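Local coordinates for glucose-inhibited division protein A-related protein, probable oxidoreductase (PDB 2CUL), which binds flavin-adenine dinucleotide in a Rossmann-type fold and is probably an oxidoreductase related to the glucose-inhibited division protein GidA, at residues L32-D37 and Q88-G93; G114-L119 and G200-G205; G122-A127 and L141-Y146. One frame throughout, in Å; residues are numbered along the deposited sequence.

Contact 1 of 3, residues L32-D37 and Q88-G93; sequences LTQSLD and QATATG. With FAD (flavin-adenine dinucleotide), chain B.
The adenine end of the FAD site in this Rossmann fold is built where T33, at the end of strand 29-33, pairs in parallel with Q88 on strand 84-97. A89 N donates to T33 O at 3.0 Å. Q88 CG lies anti to its backbone N (chi1 -177°) and the chain then bends at chi2; its amide NE2 bonds Q34 O at 3.0 Å and is shared with E108. A water links Q34 O with T90 OG1. On the apolar side, L32 CG packs on A89 CB at 3.6 Å, while L32 CD2 touches C2A of the adenine.

A91 reads the Watson-Crick edge of the base through its backbone: its N donates to N1A at 2.9 Å, and its O accepts from N6A. T33 OG1 is hydrogen-bonded to A11 N, in what is probably the Rossmann-type glycine-rich turn; the distance from T33 OG1 to FAD O3B is 3.4 Å. Q34 CG approaches the ribose, 3.1 Å from FAD O2B. The end of the Q34 side chain lies over one face of the adenine, with OE1 3.2 Å from FAD C5A.

Contact 2 of 3, residues G114-L119 and G200-G205; sequences GEKVVL and GLYAVG
V117 N and G200 O begin the backbone ladder between strands 116-119 and 201-203, which run parallel with their short axes 28° apart; V117 with L201 is its first bridge. V117 N donates to G200 O almost straight, with an angle of 176° at the hydrogen, and V117 O receives Y202 N at 2.8 Å. Farther along, L119 N bonds Y202 O and V204 N bonds L119 O, so the N-H and C=O of V117 and of L119 both point to the partner strand. CA-H...O contacts lie between these bonds, the shortest from A203 CA to L119 O at 3.2 Å.

V118 instead turns its backbone bonds to L7 and V9 of strand 6-9. This places 116-119 between 6-9 and 201-203 in the parallel part of the mixed Rossmann-type sheet, with 201-203 the outermost strand on that side.

Apolar contacts line both faces. On one, L201 CD1 meets L119 CG at 4.1 Å and V117 CG1 a little farther off. On the other, beneath helix 213-230, V118 CG2 packs on Y202 CB at 3.9 Å, and V118 CG1 meets V204 CG1.

The aliphatic part of K116 crosses the Y202 ring obliquely, its CD 3.8 Å from Y202 CE2. K116 CE lies 3.7 Å from the hydroxyl Y202 OH, while V117 O lies at the ring edge, in its plane. An alanine at Y202 would probably leave the K116 methylenes without their aromatic partner and open a gap beside L227 of the helix.

Contact 3 of 3, residues G122-A127 and L141-Y146; sequences GSFLGA and LSEASY. With FAD (flavin-adenine dinucleotide), chain B.
F124 CG stands anti to its carbonyl carbon (chi1 -71°), and S145 OG anti to its own backbone N (chi1 164°), in a contact where the ring bears on segment 141-146 and the hydroxyl reaches back to the F124 backbone. Segment 122-127 lines the FAD pocket of this Rossmann-type flavoprotein through G122, S123 and F124, and 141-146 packs against it. The former is the loop between strand 116-119 of the mixed sheet and strand 128-131 of the antiparallel one.

S145 OG donates to F124 O at a short 2.6 Å. Next to this bond, S145 CB packs against A127 CB at 4.1 Å. A144 O lies at the F124 ring edge, in the ring plane, and E143 CB meets the same edge. The carboxylate plane of E143 is 29° from that of the ring, and its OE1 comes within 3.5 Å of F124 CZ. The charge of this carboxylate is met by a salt bridge from OE2 to R140, which also binds FAD.

One face of the ring carries the cofactor ribose, with C2B 3.8 Å above the plane and offset toward the rim. At G122, a CB would clash with the pyrophosphate oxygen O3P, and the glycine CA sits 3.2 Å from that atom. F124 CB lies 3.5 Å from C8A of the adenine.

How the contacts relate
All three contacts are largely buried, but contact 3 reaches the surface at A144. Contacts 1 and 2 belong to the same mixed sheet, on either side of strand 6-9: contact 2 is a regular ladder with apolar packing, whereas contact 1 has a single bridge, beyond which A91 backbone atoms bond the adenine. Contact 3 lies beyond the sheet, joined by one side-chain-to-backbone bond and an aromatic ring. Contacts 1 and 3 share FAD and touch directly, Q34 NE2 lying 3.0 Å from A144 O and T90 CG2 packing on Y146; contact 2 reaches the cofactor at G205. Contact 3 is nested in the chain between the segments of contact 2, their centres about 19 Å apart.

Contact 1 of 3, residues L32-D37 and Q88-G93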
loop_
_atom_site.group_PDB
_atom_site.type_symbol
_atom_site.label_atom_id
_atom_site.label_comp_id
_atom_site.label_asym_id
_atom_site.label_seq_id
_atom_site.Cartn_x
_atom_site.Cartn_y
_atom_site.Cartn_z
ATOM N N LEU A 32 -8.405 -2.600 0.190
ATOM C CA LEU A 32 -8.306 -3.697 -0.767
ATOM C C LEU A 32 -6.868 -4.190 -0.864
ATOM O O LEU A 32 -5.945 -3.388 -0.992
ATOM C CB LEU A 32 -8.794 -3.193 -2.130
ATOM C CG LEU A 32 -8.820 -4.089 -3.368
ATOM C CD1 LEU A 32 -9.748 -3.455 -4.403
ATOM C CD2 LEU A 32 -7.418 -4.264 -3.933
ATOM N N THR A 33 -6.671 -5.504 -0.795
ATOM C CA THR A 33 -5.319 -6.045 -0.879
ATOM C C THR A 33 -5.346 -7.432 -1.527
ATOM O O THR A 33 -6.268 -8.213 -1.301
ATOM C CB THR A 33 -4.669 -6.051 0.534
ATOM O OG1 THR A 33 -3.246 -5.956 0.404
ATOM C CG2 THR A 33 -5.049 -7.305 1.313
ATOM N N GLN A 34 -4.342 -7.733 -2.349
ATOM C CA GLN A 34 -4.327 -9.006 -3.067
ATOM C C GLN A 34 -4.227 -10.275 -2.244
ATOM O O GLN A 34 -4.731 -11.320 -2.660
ATOM C CB GLN A 34 -3.235 -9.007 -4.144
ATOM C CG GLN A 34 -1.825 -8.766 -3.665
ATOM C CD GLN A 34 -0.881 -8.506 -4.828
ATOM O OE1 GLN A 34 -1.298 -8.000 -5.870
ATOM N NE2 GLN A 34 0.392 -8.835 -4.654
ATOM N N SER A 35 -3.590 -10.199 -1.084
ATOM C CA SER A 35 -3.463 -11.380 -0.239
ATOM C C SER A 35 -3.643 -11.026 1.227
ATOM O O SER A 35 -2.825 -10.314 1.801
ATOM C CB SER A 35 -2.093 -12.029 -0.433
ATOM O OG SER A 35 -1.969 -13.173 0.397
ATOM N N LEU A 36 -4.718 -11.518 1.836
ATOM C CA LEU A 36 -4.953 -11.231 3.247
ATOM C C LEU A 36 -3.860 -11.856 4.102
ATOM O O LEU A 36 -3.561 -11.362 5.191
ATOM C CB LEU A 36 -6.325 -11.754 3.682
ATOM C CG LEU A 36 -7.519 -10.988 3.101
ATOM C CD1 LEU A 36 -8.800 -11.666 3.554
ATOM C CD2 LEU A 36 -7.501 -9.532 3.560
ATOM N N ASP A 37 -3.242 -12.924 3.601
ATOM C CA ASP A 37 -2.178 -13.599 4.340
ATOM C C ASP A 37 -0.861 -12.829 4.310
ATOM O O ASP A 37 0.137 -13.279 4.877
ATOM C CB ASP A 37 -1.942 -15.009 3.786
ATOM C CG ASP A 37 -3.204 -15.847 3.766
ATOM O OD1 ASP A 37 -3.929 -15.857 4.783
ATOM O OD2 ASP A 37 -3.465 -16.502 2.735
ATOM N N GLN A 88 -10.161 -8.908 0.206
ATOM C CA GLN A 88 -9.204 -9.400 -0.779
ATOM C C GLN A 88 -9.667 -9.149 -2.201
ATOM O O GLN A 88 -10.819 -9.392 -2.549
ATOM C CB GLN A 88 -8.974 -10.904 -0.584
ATOM C CG GLN A 88 -7.918 -11.529 -1.511
ATOM C CD GLN A 88 -8.366 -11.609 -2.970
ATOM O OE1 GLN A 88 -9.509 -11.970 -3.261
ATOM N NE2 GLN A 88 -7.460 -11.284 -3.894
ATOM N N ALA A 89 -8.749 -8.645 -3.014
ATOM C CA ALA A 89 -9.005 -8.395 -4.422
ATOM C C ALA A 89 -7.678 -7.980 -5.029
ATOM O O ALA A 89 -6.822 -7.428 -4.335
ATOM C CB ALA A 89 -10.046 -7.291 -4.597
ATOM N N THR A 90 -7.497 -8.272 -6.312
ATOM C CA THR A 90 -6.260 -7.915 -7.000
ATOM C C THR A 90 -6.531 -6.779 -7.978
ATOM O O THR A 90 -7.154 -6.989 -9.018
ATOM C CB THR A 90 -5.696 -9.112 -7.779
ATOM O OG1 THR A 90 -5.547 -10.229 -6.893
ATOM C CG2 THR A 90 -4.341 -8.763 -8.374
ATOM N N ALA A 91 -6.076 -5.573 -7.645
ATOM C CA ALA A 91 -6.290 -4.429 -8.519
ATOM C C ALA A 91 -5.531 -4.637 -9.821
ATOM O O ALA A 91 -4.343 -4.956 -9.819
ATOM C CB ALA A 91 -5.829 -3.141 -7.839
ATOM N N THR A 92 -6.225 -4.446 -10.937
ATOM C CA THR A 92 -5.618 -4.642 -12.247
ATOM C C THR A 92 -5.626 -3.386 -13.107
ATOM O O THR A 92 -5.028 -3.359 -14.182
ATOM C CB THR A 92 -6.348 -5.756 -13.022
ATOM O OG1 THR A 92 -7.747 -5.449 -13.088
ATOM C CG2 THR A 92 -6.152 -7.103 -12.340
ATOM N N GLY A 93 -6.307 -2.348 -12.641
ATOM C CA GLY A 93 -6.365 -1.117 -13.406
ATOM C C GLY A 93 -7.200 -0.057 -12.721
ATOM O O GLY A 93 -7.867 -0.325 -11.724
HETATM P PA FAD B . 4.088 -3.038 1.437
HETATM O O1A FAD B . 4.908 -3.938 0.611
HETATM O O2A FAD B . 4.205 -3.089 2.917
HETATM O O5B FAD B . 2.547 -3.254 1.084
HETATM C C5B FAD B . 2.117 -3.256 -0.279
HETATM C C4B FAD B . 0.800 -4.024 -0.298
HETATM O O4B FAD B . 0.179 -3.756 -1.555
HETATM C C3B FAD B . 0.952 -5.555 -0.204
HETATM O O3B FAD B . 0.108 -6.113 0.779
HETATM C C2B FAD B . 0.636 -6.013 -1.597
HETATM O O2B FAD B . 0.206 -7.349 -1.726
HETATM C C1B FAD B . -0.387 -4.968 -2.031
HETATM N N9A FAD B . -0.567 -4.837 -3.475
HETATM C C8A FAD B . 0.393 -4.515 -4.406
HETATM N N7A FAD B . -0.096 -4.473 -5.639
HETATM C C5A FAD B . -1.434 -4.782 -5.492
HETATM C C6A FAD B . -2.487 -4.899 -6.431
HETATM N N6A FAD B . -2.338 -4.707 -7.730
HETATM N N1A FAD B . -3.741 -5.231 -5.944
HETATM C C2A FAD B . -3.925 -5.436 -4.595
HETATM N N3A FAD B . -2.955 -5.339 -3.649
HETATM C C4A FAD B . -1.732 -5.012 -4.148
HETATM N N1 FAD B . 12.196 -1.435 5.553
HETATM C C2 FAD B . 12.536 -1.712 6.857
HETATM O O2 FAD B . 12.284 -0.936 7.747
HETATM N N3 FAD B . 13.184 -2.925 7.137
HETATM C C4 FAD B . 13.512 -3.868 6.187
HETATM O O4 FAD B . 14.089 -4.929 6.508
HETATM C C4X FAD B . 13.166 -3.581 4.850
HETATM N N5 FAD B . 13.472 -4.479 3.836
HETATM C C5X FAD B . 13.137 -4.204 2.524
HETATM C C6 FAD B . 13.455 -5.122 1.524
HETATM C C7 FAD B . 13.133 -4.901 0.172
HETATM C C7M FAD B . 13.503 -5.941 -0.857
HETATM C C8 FAD B . 12.452 -3.679 -0.174
HETATM C C8M FAD B . 12.064 -3.367 -1.595
HETATM C C9 FAD B . 12.128 -2.732 0.828
HETATM C C9A FAD B . 12.457 -2.967 2.190
HETATM N N10 FAD B . 12.144 -2.034 3.242
HETATM C C10 FAD B . 12.501 -2.341 4.568
HETATM C "C1'" FAD B . 11.451 -0.713 2.964
HETATM C "C2'" FAD B . 9.966 -0.547 3.357
HETATM O "O2'" FAD B . 9.869 -0.367 4.745
HETATM C "C3'" FAD B . 9.099 -1.753 2.942
HETATM O "O3'" FAD B . 9.158 -1.971 1.534
HETATM C "C4'" FAD B . 7.608 -1.572 3.293
HETATM O "O4'" FAD B . 6.904 -2.806 3.172
HETATM C "C5'" FAD B . 7.003 -0.504 2.362
HETATM O "O5'" FAD B . 5.625 -0.289 2.710
HETATM P P FAD B . 4.479 -0.155 1.623
HETATM O O1P FAD B . 3.259 0.102 2.406
HETATM O O2P FAD B . 4.839 0.873 0.588
HETATM O O3P FAD B . 4.414 -1.552 0.900
HETATM O O HOH W 1 -3.936 -12.018 -5.741
#

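Contact 2 of 3, residues G114-L119 and G200-G205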
loop_
_atom_site.group_PDB
_atom_site.type_symbol
_atom_site.label_atom_id
_atom_site.label_comp_id
_atom_site.label_asym_id
_atom_site.label_seq_id
_atom_site.Cartn_x
_atom_site.Cartn_y
_atom_site.Cartn_z
ATOM N N GLY A 114 -14.319 4.140 -4.712
ATOM C CA GLY A 114 -14.065 5.024 -3.592
ATOM C C GLY A 114 -14.092 6.472 -4.045
ATOM O O GLY A 114 -13.755 6.768 -5.190
ATOM N N GLU A 115 -14.497 7.376 -3.157
ATOM C CA GLU A 115 -14.551 8.798 -3.494
ATOM C C GLU A 115 -13.134 9.274 -3.792
ATOM O O GLU A 115 -12.904 10.116 -4.667
ATOM C CB GLU A 115 -15.164 9.581 -2.333
ATOM C CG GLU A 115 -16.661 9.355 -2.194
ATOM C CD GLU A 115 -17.247 9.997 -0.954
ATOM O OE1 GLU A 115 -16.645 10.959 -0.436
ATOM O OE2 GLU A 115 -18.320 9.542 -0.507
ATOM N N LYS A 116 -12.186 8.723 -3.046
ATOM C CA LYS A 116 -10.774 9.021 -3.236
ATOM C C LYS A 116 -10.094 7.664 -3.289
ATOM O O LYS A 116 -10.424 6.774 -2.503
ATOM C CB LYS A 116 -10.234 9.860 -2.078
ATOM C CG LYS A 116 -10.813 11.268 -2.057
ATOM C CD LYS A 116 -10.252 12.099 -0.928
ATOM C CE LYS A 116 -10.798 13.513 -0.992
ATOM N NZ LYS A 116 -12.285 13.514 -1.043
ATOM N N VAL A 117 -9.168 7.498 -4.227
ATOM C CA VAL A 117 -8.467 6.230 -4.391
ATOM C C VAL A 117 -6.986 6.405 -4.092
ATOM O O VAL A 117 -6.324 7.274 -4.658
ATOM C CB VAL A 117 -8.654 5.682 -5.824
ATOM C CG1 VAL A 117 -7.892 4.378 -5.993
ATOM C CG2 VAL A 117 -10.141 5.466 -6.104
ATOM N N VAL A 118 -6.480 5.570 -3.193
ATOM C CA VAL A 118 -5.087 5.620 -2.768
ATOM C C VAL A 118 -4.318 4.378 -3.191
ATOM O O VAL A 118 -4.744 3.255 -2.918
ATOM C CB VAL A 118 -4.984 5.720 -1.224
ATOM C CG1 VAL A 118 -3.518 5.750 -0.792
ATOM C CG2 VAL A 118 -5.716 6.959 -0.724
ATOM N N LEU A 119 -3.184 4.582 -3.854
ATOM C CA LEU A 119 -2.336 3.472 -4.264
ATOM C C LEU A 119 -1.201 3.378 -3.247
ATOM O O LEU A 119 -0.437 4.328 -3.069
ATOM C CB LEU A 119 -1.764 3.707 -5.668
ATOM C CG LEU A 119 -2.784 3.819 -6.801
ATOM C CD1 LEU A 119 -2.066 3.974 -8.136
ATOM C CD2 LEU A 119 -3.664 2.572 -6.822
ATOM N N GLY A 200 -8.760 12.748 -8.240
ATOM C CA GLY A 200 -9.152 11.827 -7.184
ATOM C C GLY A 200 -8.191 10.694 -6.870
ATOM O O GLY A 200 -8.554 9.750 -6.164
ATOM N N LEU A 201 -6.960 10.803 -7.362
ATOM C CA LEU A 201 -5.949 9.767 -7.176
ATOM C C LEU A 201 -4.810 10.181 -6.252
ATOM O O LEU A 201 -4.239 11.258 -6.407
ATOM C CB LEU A 201 -5.374 9.377 -8.538
ATOM C CG LEU A 201 -4.404 8.195 -8.593
ATOM C CD1 LEU A 201 -5.128 6.921 -8.184
ATOM C CD2 LEU A 201 -3.850 8.056 -10.002
ATOM N N TYR A 202 -4.480 9.304 -5.306
ATOM C CA TYR A 202 -3.408 9.547 -4.342
ATOM C C TYR A 202 -2.464 8.351 -4.312
ATOM O O TYR A 202 -2.819 7.264 -4.751
ATOM C CB TYR A 202 -3.999 9.739 -2.943
ATOM C CG TYR A 202 -4.943 10.911 -2.842
ATOM C CD1 TYR A 202 -4.498 12.149 -2.380
ATOM C CD2 TYR A 202 -6.273 10.792 -3.236
ATOM C CE1 TYR A 202 -5.354 13.239 -2.314
ATOM C CE2 TYR A 202 -7.139 11.877 -3.176
ATOM C CZ TYR A 202 -6.671 13.098 -2.714
ATOM O OH TYR A 202 -7.522 14.179 -2.656
ATOM N N ALA A 203 -1.258 8.558 -3.793
ATOM C CA ALA A 203 -0.284 7.480 -3.672
ATOM C C ALA A 203 0.532 7.718 -2.407
ATOM O O ALA A 203 0.779 8.863 -2.023
ATOM C CB ALA A 203 0.621 7.440 -4.886
ATOM N N VAL A 204 0.940 6.635 -1.755
ATOM C CA VAL A 204 1.705 6.747 -0.518
ATOM C C VAL A 204 2.626 5.544 -0.335
ATOM O O VAL A 204 2.381 4.478 -0.893
ATOM C CB VAL A 204 0.741 6.852 0.696
ATOM C CG1 VAL A 204 -0.029 5.550 0.871
ATOM C CG2 VAL A 204 1.504 7.190 1.956
ATOM N N GLY A 205 3.696 5.730 0.432
ATOM C CA GLY A 205 4.607 4.633 0.691
ATOM C C GLY A 205 5.704 4.436 -0.331
ATOM O O GLY A 205 6.031 5.338 -1.103
#

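Contact 3 of 3, residues G122-A127 and L141-Y146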
loop_
_atom_site.group_PDB
_atom_site.type_symbol
_atom_site.label_atom_id
_atom_site.label_comp_id
_atom_site.label_asym_id
_atom_site.label_seq_id
_atom_site.Cartn_x
_atom_site.Cartn_y
_atom_site.Cartn_z
ATOM N N GLY A 122 3.482 -0.573 -2.532
ATOM C CA GLY A 122 4.863 -0.906 -2.221
ATOM C C GLY A 122 5.791 -1.223 -3.377
ATOM O O GLY A 122 5.864 -0.483 -4.354
ATOM N N SER A 123 6.500 -2.340 -3.252
ATOM C CA SER A 123 7.465 -2.791 -4.250
ATOM C C SER A 123 6.877 -3.800 -5.231
ATOM O O SER A 123 7.606 -4.613 -5.799
ATOM C CB SER A 123 8.661 -3.429 -3.532
ATOM O OG SER A 123 8.224 -4.405 -2.590
ATOM N N PHE A 124 5.568 -3.739 -5.449
ATOM C CA PHE A 124 4.910 -4.696 -6.330
ATOM C C PHE A 124 4.662 -4.287 -7.781
ATOM O O PHE A 124 3.989 -5.008 -8.517
ATOM C CB PHE A 124 3.597 -5.149 -5.683
ATOM C CG PHE A 124 3.795 -6.029 -4.482
ATOM C CD1 PHE A 124 3.667 -7.410 -4.587
ATOM C CD2 PHE A 124 4.157 -5.479 -3.252
ATOM C CE1 PHE A 124 3.897 -8.237 -3.486
ATOM C CE2 PHE A 124 4.389 -6.295 -2.147
ATOM C CZ PHE A 124 4.260 -7.678 -2.264
ATOM N N LEU A 125 5.188 -3.141 -8.198
ATOM C CA LEU A 125 5.025 -2.710 -9.583
ATOM C C LEU A 125 6.300 -3.087 -10.335
ATOM O O LEU A 125 7.376 -2.600 -10.003
ATOM C CB LEU A 125 4.816 -1.194 -9.662
ATOM C CG LEU A 125 3.541 -0.596 -9.061
ATOM C CD1 LEU A 125 3.601 0.920 -9.184
ATOM C CD2 LEU A 125 2.314 -1.142 -9.767
ATOM N N GLY A 126 6.177 -3.965 -11.330
ATOM C CA GLY A 126 7.335 -4.385 -12.106
ATOM C C GLY A 126 8.393 -5.054 -11.248
ATOM O O GLY A 126 9.593 -4.952 -11.517
ATOM N N ALA A 127 7.941 -5.760 -10.218
ATOM C CA ALA A 127 8.839 -6.428 -9.283
ATOM C C ALA A 127 9.623 -7.603 -9.850
ATOM O O ALA A 127 9.085 -8.441 -10.573
ATOM C CB ALA A 127 8.053 -6.887 -8.061
ATOM N N LEU A 141 9.466 -11.864 -0.619
ATOM C CA LEU A 141 9.564 -13.319 -0.620
ATOM C C LEU A 141 8.207 -14.018 -0.540
ATOM O O LEU A 141 7.396 -13.735 0.344
ATOM C CB LEU A 141 10.462 -13.786 0.532
ATOM C CG LEU A 141 10.807 -15.278 0.539
ATOM C CD1 LEU A 141 11.432 -15.667 -0.789
ATOM C CD2 LEU A 141 11.756 -15.581 1.691
ATOM N N SER A 142 7.964 -14.922 -1.487
ATOM C CA SER A 142 6.728 -15.699 -1.546
ATOM C C SER A 142 5.451 -14.902 -1.803
ATOM O O SER A 142 4.349 -15.432 -1.654
ATOM C CB SER A 142 6.562 -16.511 -0.259
ATOM O OG SER A 142 7.642 -17.410 -0.091
ATOM N N GLU A 143 5.598 -13.640 -2.189
ATOM C CA GLU A 143 4.448 -12.787 -2.468
ATOM C C GLU A 143 4.474 -12.331 -3.921
ATOM O O GLU A 143 5.152 -11.365 -4.272
ATOM C CB GLU A 143 4.453 -11.575 -1.533
ATOM C CG GLU A 143 4.228 -11.947 -0.074
ATOM C CD GLU A 143 4.270 -10.750 0.850
ATOM O OE1 GLU A 143 3.629 -9.732 0.524
ATOM O OE2 GLU A 143 4.939 -10.830 1.903
ATOM N N ALA A 144 3.728 -13.039 -4.760
ATOM C CA ALA A 144 3.671 -12.743 -6.185
ATOM C C ALA A 144 3.142 -11.351 -6.515
ATOM O O ALA A 144 2.400 -10.743 -5.738
ATOM C CB ALA A 144 2.826 -13.794 -6.893
ATOM N N SER A 145 3.548 -10.860 -7.681
ATOM C CA SER A 145 3.136 -9.560 -8.187
ATOM C C SER A 145 2.431 -9.746 -9.524
ATOM O O SER A 145 2.992 -10.335 -10.449
ATOM C CB SER A 145 4.365 -8.661 -8.374
ATOM O OG SER A 145 4.058 -7.543 -9.193
ATOM N N TYR A 146 1.189 -9.279 -9.604
ATOM C CA TYR A 146 0.398 -9.357 -10.833
ATOM C C TYR A 146 0.826 -8.160 -11.683
ATOM O O TYR A 146 0.897 -7.039 -11.187
ATOM C CB TYR A 146 -1.098 -9.264 -10.513
ATOM C CG TYR A 146 -1.728 -10.566 -10.058
ATOM C CD1 TYR A 146 -1.270 -11.232 -8.918
ATOM C CD2 TYR A 146 -2.807 -11.118 -10.753
ATOM C CE1 TYR A 146 -1.872 -12.413 -8.478
ATOM C CE2 TYR A 146 -3.417 -12.300 -10.319
ATOM C CZ TYR A 146 -2.945 -12.937 -9.182
ATOM O OH TYR A 146 -3.553 -14.095 -8.758
HETATM P PA FAD B . 4.088 -3.038 1.437
HETATM O O1A FAD B . 4.908 -3.938 0.611
HETATM O O2A FAD B . 4.205 -3.089 2.917
HETATM O O5B FAD B . 2.547 -3.254 1.084
HETATM C C5B FAD B . 2.117 -3.256 -0.279
HETATM C C4B FAD B . 0.800 -4.024 -0.298
HETATM O O4B FAD B . 0.179 -3.756 -1.555
HETATM C C3B FAD B . 0.952 -5.555 -0.204
HETATM O O3B FAD B . 0.108 -6.113 0.779
HETATM C C2B FAD B . 0.636 -6.013 -1.597
HETATM O O2B FAD B . 0.206 -7.349 -1.726
HETATM C C1B FAD B . -0.387 -4.968 -2.031
HETATM N N9A FAD B . -0.567 -4.837 -3.475
HETATM C C8A FAD B . 0.393 -4.515 -4.406
HETATM N N7A FAD B . -0.096 -4.473 -5.639
HETATM C C5A FAD B . -1.434 -4.782 -5.492
HETATM C C6A FAD B . -2.487 -4.899 -6.431
HETATM N N6A FAD B . -2.338 -4.707 -7.730
HETATM N N1A FAD B . -3.741 -5.231 -5.944
HETATM C C2A FAD B . -3.925 -5.436 -4.595
HETATM N N3A FAD B . -2.955 -5.339 -3.649
HETATM C C4A FAD B . -1.732 -5.012 -4.148
HETATM N N1 FAD B . 12.196 -1.435 5.553
HETATM C C2 FAD B . 12.536 -1.712 6.857
HETATM O O2 FAD B . 12.284 -0.936 7.747
HETATM N N3 FAD B . 13.184 -2.925 7.137
HETATM C C4 FAD B . 13.512 -3.868 6.187
HETATM O O4 FAD B . 14.089 -4.929 6.508
HETATM C C4X FAD B . 13.166 -3.581 4.850
HETATM N N5 FAD B . 13.472 -4.479 3.836
HETATM C C5X FAD B . 13.137 -4.204 2.524
HETATM C C6 FAD B . 13.455 -5.122 1.524
HETATM C C7 FAD B . 13.133 -4.901 0.172
HETATM C C7M FAD B . 13.503 -5.941 -0.857
HETATM C C8 FAD B . 12.452 -3.679 -0.174
HETATM C C8M FAD B . 12.064 -3.367 -1.595
HETATM C C9 FAD B . 12.128 -2.732 0.828
HETATM C C9A FAD B . 12.457 -2.967 2.190
HETATM N N10 FAD B . 12.144 -2.034 3.242
HETATM C C10 FAD B . 12.501 -2.341 4.568
HETATM C "C1'" FAD B . 11.451 -0.713 2.964
HETATM C "C2'" FAD B . 9.966 -0.547 3.357
HETATM O "O2'" FAD B . 9.869 -0.367 4.745
HETATM C "C3'" FAD B . 9.099 -1.753 2.942
HETATM O "O3'" FAD B . 9.158 -1.971 1.534
HETATM C "C4'" FAD B . 7.608 -1.572 3.293
HETATM O "O4'" FAD B . 6.904 -2.806 3.172
HETATM C "C5'" FAD B . 7.003 -0.504 2.362
HETATM O "O5'" FAD B . 5.625 -0.289 2.710
HETATM P P FAD B . 4.479 -0.155 1.623
HETATM O O1P FAD B . 3.259 0.102 2.406
HETATM O O2P FAD B . 4.839 0.873 0.588
HETATM O O3P FAD B . 4.414 -1.552 0.900
#